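PDB 3PP9: putative streptothricin acetyltransferase from Bacillus anthracis, which probably transfers the acetyl group of acetyl coenzyme A to the antibiotic streptothricin, as a member of the GNAT acetyltransferase family. Local coordinates for residues 75-80 with 91-96; 99-104 with 135-140. One frame throughout, in Å; residues are numbered along the deposited sequence.

In the fold
From the N terminus, the chain first meets contact 1, where strand 76-83 turns back through a tight hairpin into strand 86-95 and 91-96 closes against 75-80. A short loop then reverses it into strand 101-108, which lies beside 86-95; probable hydrogen bonds between the backbones of K94 and Y102 and of V92 and E104 bring the two contacts into one sheet. Contact 2 closes a longer loop: the chain leaves 99-104, runs through helix 117-131 and returns as strand 136-142, parallel to its partner. The contacts therefore follow in series, neither nested nor crossed, and together line up four adjacent strands of the mixed sheet, with acetyl coenzyme A at contact 2.

Contact 1 (75-80 with 91-96); sequences NQIIYI and IVLKKN. With PO4 (phosphate ion), chain E.
The carbonyl oxygen of I91 is gripped twice: the backbone N of Y79 donates to O of I91 at 3.0 Å, lying in the carbonyl plane, and CA of I78 adds a C-H contact to the same oxygen at 3.2 Å. The reciprocal bond, I91 N to Y79 O, completes one hydrogen-bonded pair, and I77 with L93 makes the next. There L93 N comes to I77 O at 2.9 Å almost along the C=O axis, whereas I77 N sits above the carbonyl plane of L93. Towards the open end the pairing slackens; K95 N makes only a weak bond to N75 O, and a water that donates to K95 O also reaches N75 O weakly.

This is the antiparallel hairpin of strands 76-83 and 86-95 in the GNAT sheet, its segments running at 164°. Helix 117-131 packs on I77, Y79 and L93 through W128, Q124 and A125, while I91 lies against I103 and I106 of strand 101-108. On this face I77 and L93 lie alongside, CG2 to CD1 3.9 Å apart. Y79, its CG anti to the carbonyl carbon (chi1 -70°), brings its CD2-CE2 edge to the same CD1 of L93, and CG2 of I91 sits against CB of Y79. On the other face CG1 of I78, likewise anti to the carbonyl carbon (chi1 -70°), meets CG2 of V92 at 3.9 Å, with Y70 packed on both. ND2 of N96 donates to OD1 of N98 and, at 2.9 Å, to O4 of a phosphate also held by W97 NE1 and probably from the crystallisation liquor.

Contact 2 (99-104 with 135-140); sequences NYAYIE and PGIMLE. With ACO (acetyl coenzyme *a), chain D.
The ring of Y100 lies flat over the backbone of G136, whose CA makes a CH-pi contact 3.8 Å from the Y100 ring centroid and 18° off its normal. G136 is almost fully extended here, and CG of P135 meets CE1 of the same ring at 3.7 Å. The selenomethionine M138 fits between two tyrosines: its SE makes an oblique Met-aromatic contact with Y100, and a bend at chi3 (-75°) brings CE to the CD2-CE2 side of Y102, 4.0 Å from CD2. G169 and V166 of the second subunit pack on this group, touching Y100 and M138 respectively.

Beneath the side chains the strands are joined in parallel: A101 N donates to G136 O, M138 N to A101 O at 2.8 Å, and I103 N to M138 O at 3.0 Å, nearly along the C=O axis. Past I103 direct pairing gives way to a water that donates to I103 O and accepts from E140 N at 2.9 Å. The acetyl CH3 of the cofactor comes to I103 O at 3.4 Å and also nears E140 O. Parallel strands joined by a beta-alpha-beta crossover and parting around the acetyl group are the hallmark of the GNAT acetyl-coenzyme A site.

Contact 1 (75-80 with 91-96)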
loop_
_atom_site.group_PDB
_atom_site.type_symbol
_atom_site.label_atom_id
_atom_site.label_comp_id
_atom_site.label_asym_id
_atom_site.label_seq_id
_atom_site.Cartn_x
_atom_site.Cartn_y
_atom_site.Cartn_z
ATOM N N ASN A 75 -3.434 -4.300 18.386
ATOM C CA ASN A 75 -3.935 -3.879 17.072
ATOM C C ASN A 75 -3.936 -4.897 15.964
ATOM O O ASN A 75 -4.010 -4.540 14.794
ATOM C CB ASN A 75 -3.192 -2.630 16.602
ATOM C CG ASN A 75 -3.457 -1.424 17.469
ATOM O OD1 ASN A 75 -4.479 -1.337 18.146
ATOM N ND2 ASN A 75 -2.544 -0.474 17.423
ATOM N N GLN A 76 -3.794 -6.164 16.319
ATOM C CA GLN A 76 -3.869 -7.205 15.300
ATOM C C GLN A 76 -4.434 -8.447 15.981
ATOM O O GLN A 76 -4.343 -8.594 17.201
ATOM C CB GLN A 76 -2.556 -7.391 14.518
ATOM C CG GLN A 76 -1.403 -8.030 15.209
ATOM C CD GLN A 76 -0.166 -8.094 14.295
ATOM O OE1 GLN A 76 -0.049 -7.338 13.322
ATOM N NE2 GLN A 76 0.754 -8.994 14.609
ATOM N N ILE A 77 -5.063 -9.315 15.199
ATOM C CA ILE A 77 -5.703 -10.488 15.742
ATOM C C ILE A 77 -6.016 -11.484 14.654
ATOM O O ILE A 77 -6.039 -11.130 13.483
ATOM C CB ILE A 77 -7.074 -10.041 16.381
ATOM C CG1 ILE A 77 -7.729 -11.106 17.251
ATOM C CG2 ILE A 77 -8.068 -9.585 15.309
ATOM C CD1 ILE A 77 -8.893 -10.499 18.126
ATOM N N ILE A 78 -6.200 -12.736 15.064
ATOM C CA ILE A 78 -6.658 -13.805 14.172
ATOM C C ILE A 78 -7.925 -14.432 14.761
ATOM O O ILE A 78 -8.003 -14.677 15.983
ATOM C CB ILE A 78 -5.604 -14.904 13.927
ATOM C CG1 ILE A 78 -4.488 -14.319 13.075
ATOM C CG2 ILE A 78 -6.225 -16.111 13.229
ATOM C CD1 ILE A 78 -3.284 -15.249 12.829
ATOM N N TYR A 79 -8.939 -14.600 13.918
ATOM C CA TYR A 79 -10.136 -15.321 14.334
ATOM C C TYR A 79 -10.144 -16.612 13.548
ATOM O O TYR A 79 -9.821 -16.617 12.363
ATOM C CB TYR A 79 -11.427 -14.569 14.084
ATOM C CG TYR A 79 -11.620 -13.382 14.976
ATOM C CD1 TYR A 79 -12.123 -13.537 16.254
ATOM C CD2 TYR A 79 -11.337 -12.107 14.535
ATOM C CE1 TYR A 79 -12.300 -12.446 17.096
ATOM C CE2 TYR A 79 -11.539 -11.014 15.355
ATOM C CZ TYR A 79 -12.019 -11.189 16.624
ATOM O OH TYR A 79 -12.217 -10.085 17.447
ATOM N N ILE A 80 -10.490 -17.703 14.217
ATOM C CA ILE A 80 -10.596 -19.008 13.577
ATOM C C ILE A 80 -12.044 -19.477 13.526
ATOM O O ILE A 80 -12.851 -19.151 14.392
ATOM C CB ILE A 80 -9.733 -20.115 14.285
ATOM C CG1 ILE A 80 -10.034 -20.213 15.797
ATOM C CG2 ILE A 80 -8.251 -19.838 14.057
ATOM C CD1 ILE A 80 -9.291 -21.348 16.561
ATOM N N ILE A 91 -9.257 -15.697 9.667
ATOM C CA ILE A 91 -9.088 -14.361 9.138
ATOM C C ILE A 91 -8.004 -13.668 9.977
ATOM O O ILE A 91 -7.992 -13.791 11.216
ATOM C CB ILE A 91 -10.418 -13.555 9.063
ATOM C CG1 ILE A 91 -10.226 -12.275 8.267
ATOM C CG2 ILE A 91 -10.984 -13.311 10.466
ATOM C CD1 ILE A 91 -11.554 -11.600 7.895
ATOM N N VAL A 92 -7.077 -12.996 9.278
ATOM C CA VAL A 92 -5.933 -12.306 9.870
ATOM C C VAL A 92 -6.156 -10.805 9.685
ATOM O O VAL A 92 -6.307 -10.319 8.565
ATOM C CB VAL A 92 -4.620 -12.728 9.182
ATOM C CG1 VAL A 92 -3.409 -12.121 9.890
ATOM C CG2 VAL A 92 -4.465 -14.281 9.146
ATOM N N LEU A 93 -6.151 -10.065 10.786
ATOM C CA LEU A 93 -6.425 -8.642 10.753
ATOM C C LEU A 93 -5.392 -7.779 11.468
ATOM O O LEU A 93 -4.790 -8.213 12.445
ATOM C CB LEU A 93 -7.732 -8.426 11.542
ATOM C CG LEU A 93 -8.955 -9.162 11.012
ATOM C CD1 LEU A 93 -10.097 -9.123 12.005
ATOM C CD2 LEU A 93 -9.386 -8.597 9.687
ATOM N N LYS A 94 -5.203 -6.560 10.974
ATOM C CA LYS A 94 -4.318 -5.597 11.627
ATOM C C LYS A 94 -4.995 -4.240 11.503
ATOM O O LYS A 94 -5.988 -4.088 10.777
ATOM C CB LYS A 94 -2.954 -5.465 10.962
ATOM C CG LYS A 94 -2.974 -4.763 9.640
ATOM C CD LYS A 94 -1.565 -4.427 9.160
ATOM C CE LYS A 94 -1.608 -3.690 7.826
ATOM N NZ LYS A 94 -0.242 -3.352 7.327
ATOM N N LYS A 95 -4.514 -3.274 12.277
ATOM C CA LYS A 95 -5.003 -1.904 12.155
ATOM C C LYS A 95 -4.017 -1.219 11.226
ATOM O O LYS A 95 -2.811 -1.245 11.468
ATOM C CB LYS A 95 -5.057 -1.211 13.505
ATOM C CG LYS A 95 -5.605 0.189 13.419
ATOM C CD LYS A 95 -5.612 0.799 14.797
ATOM C CE LYS A 95 -6.177 2.188 14.805
ATOM N NZ LYS A 95 -6.199 2.711 16.208
ATOM N N ASN A 96 -4.520 -0.589 10.172
ATOM C CA ASN A 96 -3.676 0.073 9.179
ATOM C C ASN A 96 -3.373 1.533 9.527
ATOM O O ASN A 96 -4.006 2.115 10.399
ATOM C CB ASN A 96 -4.396 0.017 7.830
ATOM C CG ASN A 96 -3.471 0.210 6.661
ATOM O OD1 ASN A 96 -2.305 -0.170 6.727
ATOM N ND2 ASN A 96 -3.990 0.748 5.566
HETATM P P PO4 E . -1.973 0.506 2.126
HETATM O O1 PO4 E . -1.476 -0.682 2.919
HETATM O O2 PO4 E . -0.921 1.591 2.095
HETATM O O3 PO4 E . -2.317 0.032 0.739
HETATM O O4 PO4 E . -3.200 1.051 2.811
HETATM O O HOH W 1 -1.424 -2.840 13.349
#

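Contact 2 (99-104 with 135-140)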
loop_
_atom_site.group_PDB
_atom_site.type_symbol
_atom_site.label_atom_id
_atom_site.label_comp_id
_atom_site.label_asym_id
_atom_site.label_seq_id
_atom_site.Cartn_x
_atom_site.Cartn_y
_atom_site.Cartn_z
ATOM N N ASN A 99 -6.247 4.011 9.824
ATOM C CA ASN A 99 -7.222 3.640 10.831
ATOM C C ASN A 99 -8.158 2.507 10.493
ATOM O O ASN A 99 -8.818 2.011 11.381
ATOM C CB ASN A 99 -7.980 4.853 11.385
ATOM C CG ASN A 99 -7.077 5.790 12.170
ATOM O OD1 ASN A 99 -7.242 7.005 12.123
ATOM N ND2 ASN A 99 -6.103 5.222 12.882
ATOM N N TYR A 100 -8.194 2.039 9.247
ATOM C CA TYR A 100 -9.066 0.932 8.920
ATOM C C TYR A 100 -8.492 -0.397 9.373
ATOM O O TYR A 100 -7.281 -0.559 9.542
ATOM C CB TYR A 100 -9.252 0.822 7.385
ATOM C CG TYR A 100 -10.361 1.643 6.769
ATOM C CD1 TYR A 100 -10.531 2.978 7.088
ATOM C CD2 TYR A 100 -11.202 1.092 5.804
ATOM C CE1 TYR A 100 -11.551 3.717 6.526
ATOM C CE2 TYR A 100 -12.223 1.852 5.222
ATOM C CZ TYR A 100 -12.380 3.161 5.597
ATOM O OH TYR A 100 -13.363 3.979 5.063
ATOM N N ALA A 101 -9.389 -1.342 9.612
ATOM C CA ALA A 101 -8.982 -2.709 9.867
ATOM C C ALA A 101 -8.538 -3.174 8.475
ATOM O O ALA A 101 -9.152 -2.799 7.472
ATOM C CB ALA A 101 -10.133 -3.528 10.345
ATOM N N TYR A 102 -7.481 -3.969 8.422
ATOM C CA TYR A 102 -6.919 -4.470 7.169
ATOM C C TYR A 102 -6.872 -5.993 7.228
ATOM O O TYR A 102 -6.308 -6.580 8.155
ATOM C CB TYR A 102 -5.497 -3.899 7.012
ATOM C CG TYR A 102 -4.817 -4.206 5.710
ATOM C CD1 TYR A 102 -4.145 -5.406 5.520
ATOM C CD2 TYR A 102 -4.810 -3.279 4.683
ATOM C CE1 TYR A 102 -3.502 -5.688 4.328
ATOM C CE2 TYR A 102 -4.189 -3.574 3.471
ATOM C CZ TYR A 102 -3.543 -4.775 3.310
ATOM O OH TYR A 102 -2.912 -5.057 2.115
ATOM N N ILE A 103 -7.462 -6.630 6.221
ATOM C CA ILE A 103 -7.466 -8.083 6.157
ATOM C C ILE A 103 -6.206 -8.538 5.437
ATOM O O ILE A 103 -6.067 -8.362 4.232
ATOM C CB ILE A 103 -8.687 -8.625 5.403
ATOM C CG1 ILE A 103 -9.996 -8.142 6.028
ATOM C CG2 ILE A 103 -8.588 -10.173 5.350
ATOM C CD1 ILE A 103 -11.254 -8.545 5.228
ATOM N N GLU A 104 -5.291 -9.127 6.192
ATOM C CA GLU A 104 -4.050 -9.635 5.647
ATOM C C GLU A 104 -4.283 -10.938 4.901
ATOM O O GLU A 104 -3.582 -11.218 3.918
ATOM C CB GLU A 104 -3.060 -9.897 6.766
ATOM C CG GLU A 104 -2.565 -8.644 7.460
ATOM C CD GLU A 104 -1.576 -7.843 6.649
ATOM O OE1 GLU A 104 -1.128 -8.295 5.577
ATOM O OE2 GLU A 104 -1.228 -6.742 7.099
ATOM N N PRO A 135 -12.971 2.964 11.464
ATOM C CA PRO A 135 -14.111 3.359 10.644
ATOM C C PRO A 135 -14.481 2.474 9.461
ATOM O O PRO A 135 -15.457 2.779 8.765
ATOM C CB PRO A 135 -13.710 4.761 10.175
ATOM C CG PRO A 135 -12.231 4.679 10.036
ATOM C CD PRO A 135 -11.784 3.791 11.187
ATOM N N GLY A 136 -13.744 1.391 9.230
ATOM C CA GLY A 136 -14.043 0.495 8.135
ATOM C C GLY A 136 -13.026 -0.618 8.061
ATOM O O GLY A 136 -12.173 -0.750 8.947
ATOM N N ILE A 137 -13.138 -1.416 7.006
ATOM C CA ILE A 137 -12.240 -2.533 6.775
ATOM C C ILE A 137 -11.805 -2.461 5.321
ATOM O O ILE A 137 -12.569 -2.043 4.457
ATOM C CB ILE A 137 -12.923 -3.883 6.939
ATOM C CG1 ILE A 137 -13.630 -4.024 8.269
ATOM C CG2 ILE A 137 -11.911 -5.002 6.731
ATOM C CD1 ILE A 137 -14.369 -5.351 8.381
HETATM N N MSE A 138 -10.576 -2.855 5.043
HETATM C CA MSE A 138 -10.064 -2.841 3.668
HETATM C C MSE A 138 -9.134 -4.000 3.442
HETATM O O MSE A 138 -8.714 -4.670 4.388
HETATM C CB MSE A 138 -9.291 -1.566 3.395
HETATM C CG MSE A 138 -8.115 -1.421 4.325
HETATM SE SE MSE A 138 -7.063 0.171 4.073
HETATM C CE MSE A 138 -6.091 -0.155 2.537
ATOM N N LEU A 139 -8.798 -4.215 2.173
ATOM C CA LEU A 139 -7.886 -5.291 1.814
ATOM C C LEU A 139 -7.436 -5.121 0.377
ATOM O O LEU A 139 -7.903 -4.236 -0.329
ATOM C CB LEU A 139 -8.553 -6.660 2.027
ATOM C CG LEU A 139 -9.805 -7.104 1.255
ATOM C CD1 LEU A 139 -11.028 -6.321 1.597
ATOM C CD2 LEU A 139 -9.604 -7.203 -0.265
ATOM N N GLU A 140 -6.435 -5.913 0.000
ATOM C CA GLU A 140 -5.914 -5.934 -1.356
ATOM C C GLU A 140 -6.045 -7.346 -1.850
ATOM O O GLU A 140 -5.877 -8.302 -1.086
ATOM C CB GLU A 140 -4.432 -5.545 -1.414
ATOM C CG GLU A 140 -3.796 -5.593 -2.822
ATOM C CD GLU A 140 -3.458 -7.002 -3.366
ATOM O OE1 GLU A 140 -3.597 -8.015 -2.646
ATOM O OE2 GLU A 140 -3.011 -7.081 -4.529
HETATM N N1A ACO D . -17.920 -16.717 -6.948
HETATM C C2A ACO D . -18.984 -15.910 -6.779
HETATM N N3A ACO D . -19.489 -15.607 -5.573
HETATM C C4A ACO D . -18.920 -16.122 -4.454
HETATM C C5A ACO D . -17.771 -17.023 -4.575
HETATM C C6A ACO D . -17.284 -17.316 -5.920
HETATM N N6A ACO D . -16.228 -18.139 -6.070
HETATM N N7A ACO D . -17.417 -17.397 -3.340
HETATM C C8A ACO D . -18.271 -16.791 -2.485
HETATM N N9A ACO D . -19.157 -16.028 -3.151
HETATM C C1B ACO D . -20.281 -15.261 -2.587
HETATM C C2B ACO D . -21.326 -16.277 -2.123
HETATM O O2B ACO D . -22.228 -16.732 -3.142
HETATM C C3B ACO D . -22.035 -15.548 -1.014
HETATM O O3B ACO D . -23.067 -14.747 -1.574
HETATM P P3B ACO D . -24.516 -14.593 -0.899
HETATM O O7A ACO D . -24.245 -13.948 0.444
HETATM O O8A ACO D . -25.016 -16.013 -0.826
HETATM O O9A ACO D . -25.225 -13.702 -1.900
HETATM C C4B ACO D . -20.958 -14.656 -0.427
HETATM O O4B ACO D . -19.946 -14.497 -1.434
HETATM C C5B ACO D . -20.369 -15.261 0.841
HETATM O O5B ACO D . -19.639 -16.436 0.482
HETATM P P1A ACO D . -19.122 -17.457 1.604
HETATM O O1A ACO D . -19.723 -18.821 1.353
HETATM O O2A ACO D . -19.328 -16.792 2.933
HETATM O O3A ACO D . -17.547 -17.477 1.231
HETATM P P2A ACO D . -16.500 -18.637 1.556
HETATM O O4A ACO D . -16.462 -19.486 0.319
HETATM O O5A ACO D . -16.748 -19.293 2.887
HETATM O O6A ACO D . -15.116 -17.822 1.726
HETATM C CBP ACO D . -13.152 -17.021 0.594
HETATM C CCP ACO D . -14.663 -16.904 0.743
HETATM C CDP ACO D . -12.669 -15.938 -0.361
HETATM C CEP ACO D . -12.493 -16.845 1.960
HETATM C CAP ACO D . -12.786 -18.405 0.043
HETATM O OAP ACO D . -13.212 -18.496 -1.343
HETATM C C9P ACO D . -11.315 -18.705 0.066
HETATM O O9P ACO D . -10.762 -19.067 1.076
HETATM N N8P ACO D . -10.613 -18.577 -1.067
HETATM C C7P ACO D . -9.188 -18.902 -1.168
HETATM C C6P ACO D . -8.295 -17.957 -0.407
HETATM C C5P ACO D . -8.530 -16.558 -0.901
HETATM O O5P ACO D . -8.663 -16.314 -2.086
HETATM N N4P ACO D . -8.586 -15.611 0.009
HETATM C C3P ACO D . -8.794 -14.207 -0.295
HETATM C C2P ACO D . -7.439 -13.649 -0.729
HETATM S S1P ACO D . -7.379 -11.874 -0.601
HETATM C C ACO D . -7.137 -11.633 1.054
HETATM O O ACO D . -7.082 -12.579 1.812
HETATM C CH3 ACO D . -7.011 -10.240 1.566
HETATM O O HOH W 2 -4.893 -7.579 1.866
#